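PDB 2W31: globin from Geobacter sulfurreducens, which binds heme b with bis-histidyl iron coordination as the globin domain of a probably membrane-bound globin-coupled sensor, and may bind oxygen. Local coordinates for residues T30-L35 and W69-F74. Residues are numbered along the deposited sequence; the frame is centred on the assembly and turned at random. Where two conformers were deposited one is given.
Sequences TNKERL and WFVSLF. With HEM (protoporphyrin IX containing Fe), chain C.
Leu35 packs over one face of the Phe70 ring where helix 32-44 meets helix 62-72. Followed outward from the backbone, its CB comes to 4.1 Å from CE2 of Phe70. CG of Leu35 then sits almost on the ring axis, 3.6 Å from the Phe70 centroid and 6° off the normal, a CH-pi contact with its hydrogen directed roughly at the ring. CD1 stays on the same face, shifted to the root of the ring, where it meets CG of Phe70 at 3.6 Å and also CB of Phe70. Branched, apolar leucine suits phenylalanine's flat surface; the other face takes CE2 of Phe74, toward its rim.

Toward the surface, CB and CD of Lys32 both reach CG2 of Val71, CD at 4.0 Å. With CG of Lys32 set between the backbone N and the carbonyl carbon (chi1 73°), the chain passes the valine's compact methyl before NZ turns away to salt bridges with Glu33 OE2, at 2.9 Å, and Glu29. Lysine suits this half-exposed site, pairing packed methylenes with a charged end.

Tryptophan offers the heme a broad face: methyl CMB of the heme lies over the centre of the Trp69 ring, closely, 3.1 Å from CE2 of Trp69, with Leu73 CG opposite. Trp69 NE1 is hydrogen-bonded to OD1 of Asn142 on helix 125-151. Replacing Trp69 by an alanine would probably open a gap beside this methyl and leave Asn142 OD1 without its indole N-H partner. Thus the globin fold backs its heme pocket: helix 62-72, packed against helix 32-44, presents Trp69 and axial ligand His66, while helix 80-96 supplies the second, His93.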
loop_
_atom_site.group_PDB
_atom_site.type_symbol
_atom_site.label_atom_id
_atom_site.label_comp_id
_atom_site.label_asym_id
_atom_site.label_seq_id
_atom_site.Cartn_x
_atom_site.Cartn_y
_atom_site.Cartn_z
ATOM N N THR A 30 21.501 7.911 2.730
ATOM C CA THR A 30 21.685 9.369 2.580
ATOM C C THR A 30 20.474 10.161 3.093
ATOM O O THR A 30 20.631 11.244 3.725
ATOM C CB THR A 30 21.950 9.711 1.101
ATOM O OG1 THR A 30 23.252 9.230 0.730
ATOM C CG2 THR A 30 21.864 11.234 0.821
ATOM N N ASN A 31 19.285 9.603 2.831
ATOM C CA ASN A 31 18.001 10.245 3.130
ATOM C C ASN A 31 17.323 9.828 4.439
ATOM O O ASN A 31 16.194 10.248 4.721
ATOM C CB ASN A 31 17.039 10.006 1.967
ATOM C CG ASN A 31 17.375 10.853 0.770
ATOM O OD1 ASN A 31 18.049 10.407 -0.153
ATOM N ND2 ASN A 31 16.920 12.099 0.790
ATOM N N LYS A 32 18.004 9.012 5.248
ATOM C CA LYS A 32 17.386 8.399 6.398
ATOM C C LYS A 32 16.887 9.419 7.427
ATOM O O LYS A 32 15.803 9.255 7.989
ATOM C CB LYS A 32 18.331 7.347 7.031
ATOM C CG LYS A 32 19.549 7.867 7.793
ATOM C CD LYS A 32 20.406 6.651 8.209
ATOM C CE LYS A 32 21.455 7.000 9.261
ATOM N NZ LYS A 32 22.489 7.871 8.669
ATOM N N GLU A 33 17.673 10.469 7.662
ATOM C CA GLU A 33 17.261 11.501 8.634
ATOM C C GLU A 33 16.077 12.353 8.135
ATOM O O GLU A 33 15.195 12.728 8.935
ATOM C CB GLU A 33 18.452 12.402 9.046
ATOM C CG GLU A 33 19.549 11.651 9.787
ATOM C CD GLU A 33 20.629 11.098 8.861
ATOM O OE1 GLU A 33 20.528 11.243 7.618
ATOM O OE2 GLU A 33 21.609 10.526 9.388
ATOM N N ARG A 34 16.084 12.681 6.839
ATOM C CA ARG A 34 14.985 13.402 6.193
ATOM C C ARG A 34 13.687 12.591 6.347
ATOM O O ARG A 34 12.640 13.141 6.764
ATOM C CB ARG A 34 15.278 13.604 4.707
ATOM C CG ARG A 34 15.687 15.005 4.297
ATOM C CD ARG A 34 15.679 15.190 2.779
ATOM N NE ARG A 34 14.313 15.299 2.281
ATOM C CZ ARG A 34 13.748 14.509 1.364
ATOM N NH1 ARG A 34 14.420 13.532 0.763
ATOM N NH2 ARG A 34 12.487 14.720 1.025
ATOM N N LEU A 35 13.781 11.284 6.048
ATOM C CA LEU A 35 12.664 10.347 6.238
ATOM C C LEU A 35 12.212 10.354 7.701
ATOM O O LEU A 35 11.033 10.532 7.990
ATOM C CB LEU A 35 13.030 8.917 5.759
ATOM C CG LEU A 35 11.950 7.810 5.845
ATOM C CD1 LEU A 35 11.908 7.188 7.248
ATOM C CD2 LEU A 35 10.546 8.314 5.442
ATOM N N TRP A 69 14.303 0.917 10.994
ATOM C CA TRP A 69 13.407 0.042 10.226
ATOM C C TRP A 69 13.423 0.422 8.717
ATOM O O TRP A 69 13.493 -0.463 7.826
ATOM C CB TRP A 69 11.961 0.091 10.781
ATOM C CG TRP A 69 10.974 -0.507 9.760
ATOM C CD1 TRP A 69 10.676 -1.824 9.563
ATOM C CD2 TRP A 69 10.239 0.233 8.757
ATOM N NE1 TRP A 69 9.793 -1.958 8.469
ATOM C CE2 TRP A 69 9.506 -0.702 7.989
ATOM C CE3 TRP A 69 10.123 1.612 8.455
ATOM C CZ2 TRP A 69 8.662 -0.299 6.933
ATOM C CZ3 TRP A 69 9.288 2.009 7.419
ATOM C CH2 TRP A 69 8.571 1.039 6.668
ATOM N N PHE A 70 13.374 1.721 8.450
ATOM C CA PHE A 70 13.412 2.206 7.064
ATOM C C PHE A 70 14.672 1.713 6.316
ATOM O O PHE A 70 14.616 1.180 5.201
ATOM C CB PHE A 70 13.283 3.728 7.044
ATOM C CG PHE A 70 13.487 4.351 5.687
ATOM C CD1 PHE A 70 12.486 4.272 4.690
ATOM C CD2 PHE A 70 14.675 5.033 5.389
ATOM C CE1 PHE A 70 12.680 4.847 3.441
ATOM C CE2 PHE A 70 14.845 5.646 4.149
ATOM C CZ PHE A 70 13.856 5.538 3.159
ATOM N N VAL A 71 15.819 1.880 6.956
ATOM C CA VAL A 71 17.055 1.386 6.365
ATOM C C VAL A 71 17.034 -0.127 6.118
ATOM O O VAL A 71 17.509 -0.601 5.076
ATOM C CB VAL A 71 18.237 1.784 7.256
ATOM C CG1 VAL A 71 19.532 1.140 6.769
ATOM C CG2 VAL A 71 18.364 3.309 7.234
ATOM N N SER A 72 16.428 -0.881 7.036
ATOM C CA SER A 72 16.347 -2.331 6.911
ATOM C C SER A 72 15.572 -2.805 5.676
ATOM O O SER A 72 15.765 -3.944 5.238
ATOM C CB SER A 72 15.723 -2.942 8.168
ATOM O OG SER A 72 14.326 -2.741 8.209
ATOM N N LEU A 73 14.680 -1.947 5.132
ATOM C CA LEU A 73 13.958 -2.317 3.906
ATOM C C LEU A 73 14.933 -2.626 2.770
ATOM O O LEU A 73 14.606 -3.412 1.865
ATOM C CB LEU A 73 13.045 -1.186 3.415
ATOM C CG LEU A 73 11.886 -0.818 4.319
ATOM C CD1 LEU A 73 11.273 0.532 3.869
ATOM C CD2 LEU A 73 10.818 -1.918 4.267
ATOM N N PHE A 74 16.117 -1.987 2.828
ATOM C CA PHE A 74 17.107 -2.045 1.729
ATOM C C PHE A 74 18.327 -2.927 2.081
ATOM O O PHE A 74 19.275 -3.004 1.315
ATOM C CB PHE A 74 17.568 -0.617 1.365
ATOM C CG PHE A 74 16.437 0.295 1.102
ATOM C CD1 PHE A 74 15.909 0.386 -0.177
ATOM C CD2 PHE A 74 15.855 1.037 2.130
ATOM C CE1 PHE A 74 14.799 1.220 -0.442
ATOM C CE2 PHE A 74 14.732 1.841 1.900
ATOM C CZ PHE A 74 14.223 1.948 0.606
HETATM C CHA HEM C . 7.863 0.403 17.822
HETATM C CHB HEM C . 8.157 0.156 13.018
HETATM C CHC HEM C . 4.153 2.873 12.743
HETATM C CHD HEM C . 4.730 4.100 17.379
HETATM C C1A HEM C . 8.292 0.082 16.552
HETATM C C2A HEM C . 9.410 -0.784 16.221
HETATM C C3A HEM C . 9.513 -0.838 14.887
HETATM C C4A HEM C . 8.434 -0.013 14.353
HETATM C CMA HEM C . 10.531 -1.613 14.027
HETATM C CAA HEM C . 10.312 -1.525 17.260
HETATM C CBA HEM C . 9.449 -2.711 17.706
HETATM C CGA HEM C . 10.207 -3.819 18.411
HETATM O O1A HEM C . 11.007 -4.547 17.759
HETATM O O2A HEM C . 9.984 -3.980 19.644
HETATM C C1B HEM C . 7.007 0.755 12.530
HETATM C C2B HEM C . 6.517 0.708 11.162
HETATM C C3B HEM C . 5.410 1.453 11.078
HETATM C C4B HEM C . 5.186 2.044 12.390
HETATM C CMB HEM C . 7.219 -0.125 10.067
HETATM C CAB HEM C . 4.532 1.738 9.862
HETATM C CBB HEM C . 5.060 1.976 8.646
HETATM C C1C HEM C . 4.005 3.508 13.951
HETATM C C2C HEM C . 3.086 4.580 14.248
HETATM C C3C HEM C . 3.272 4.945 15.520
HETATM C C4C HEM C . 4.300 4.091 16.077
HETATM C CMC HEM C . 2.089 5.206 13.275
HETATM C CAC HEM C . 2.499 6.053 16.265
HETATM C CBC HEM C . 3.080 7.055 16.917
HETATM C C1D HEM C . 5.521 3.136 17.948
HETATM C C2D HEM C . 5.711 2.945 19.394
HETATM C C3D HEM C . 6.681 1.791 19.544
HETATM C C4D HEM C . 7.008 1.406 18.175
HETATM C CMD HEM C . 5.035 3.734 20.508
HETATM C CAD HEM C . 7.255 1.175 20.849
HETATM C CBD HEM C . 6.269 0.248 21.533
HETATM C CGD HEM C . 6.775 -0.008 22.939
HETATM O O1D HEM C . 6.918 0.953 23.743
HETATM O O2D HEM C . 7.030 -1.189 23.261
HETATM N NA HEM C . 7.713 0.553 15.393
HETATM N NB HEM C . 6.172 1.571 13.246
HETATM N NC HEM C . 4.752 3.221 15.088
HETATM N ND HEM C . 6.300 2.211 17.293
HETATM FE FE HEM C . 6.238 1.904 15.239
#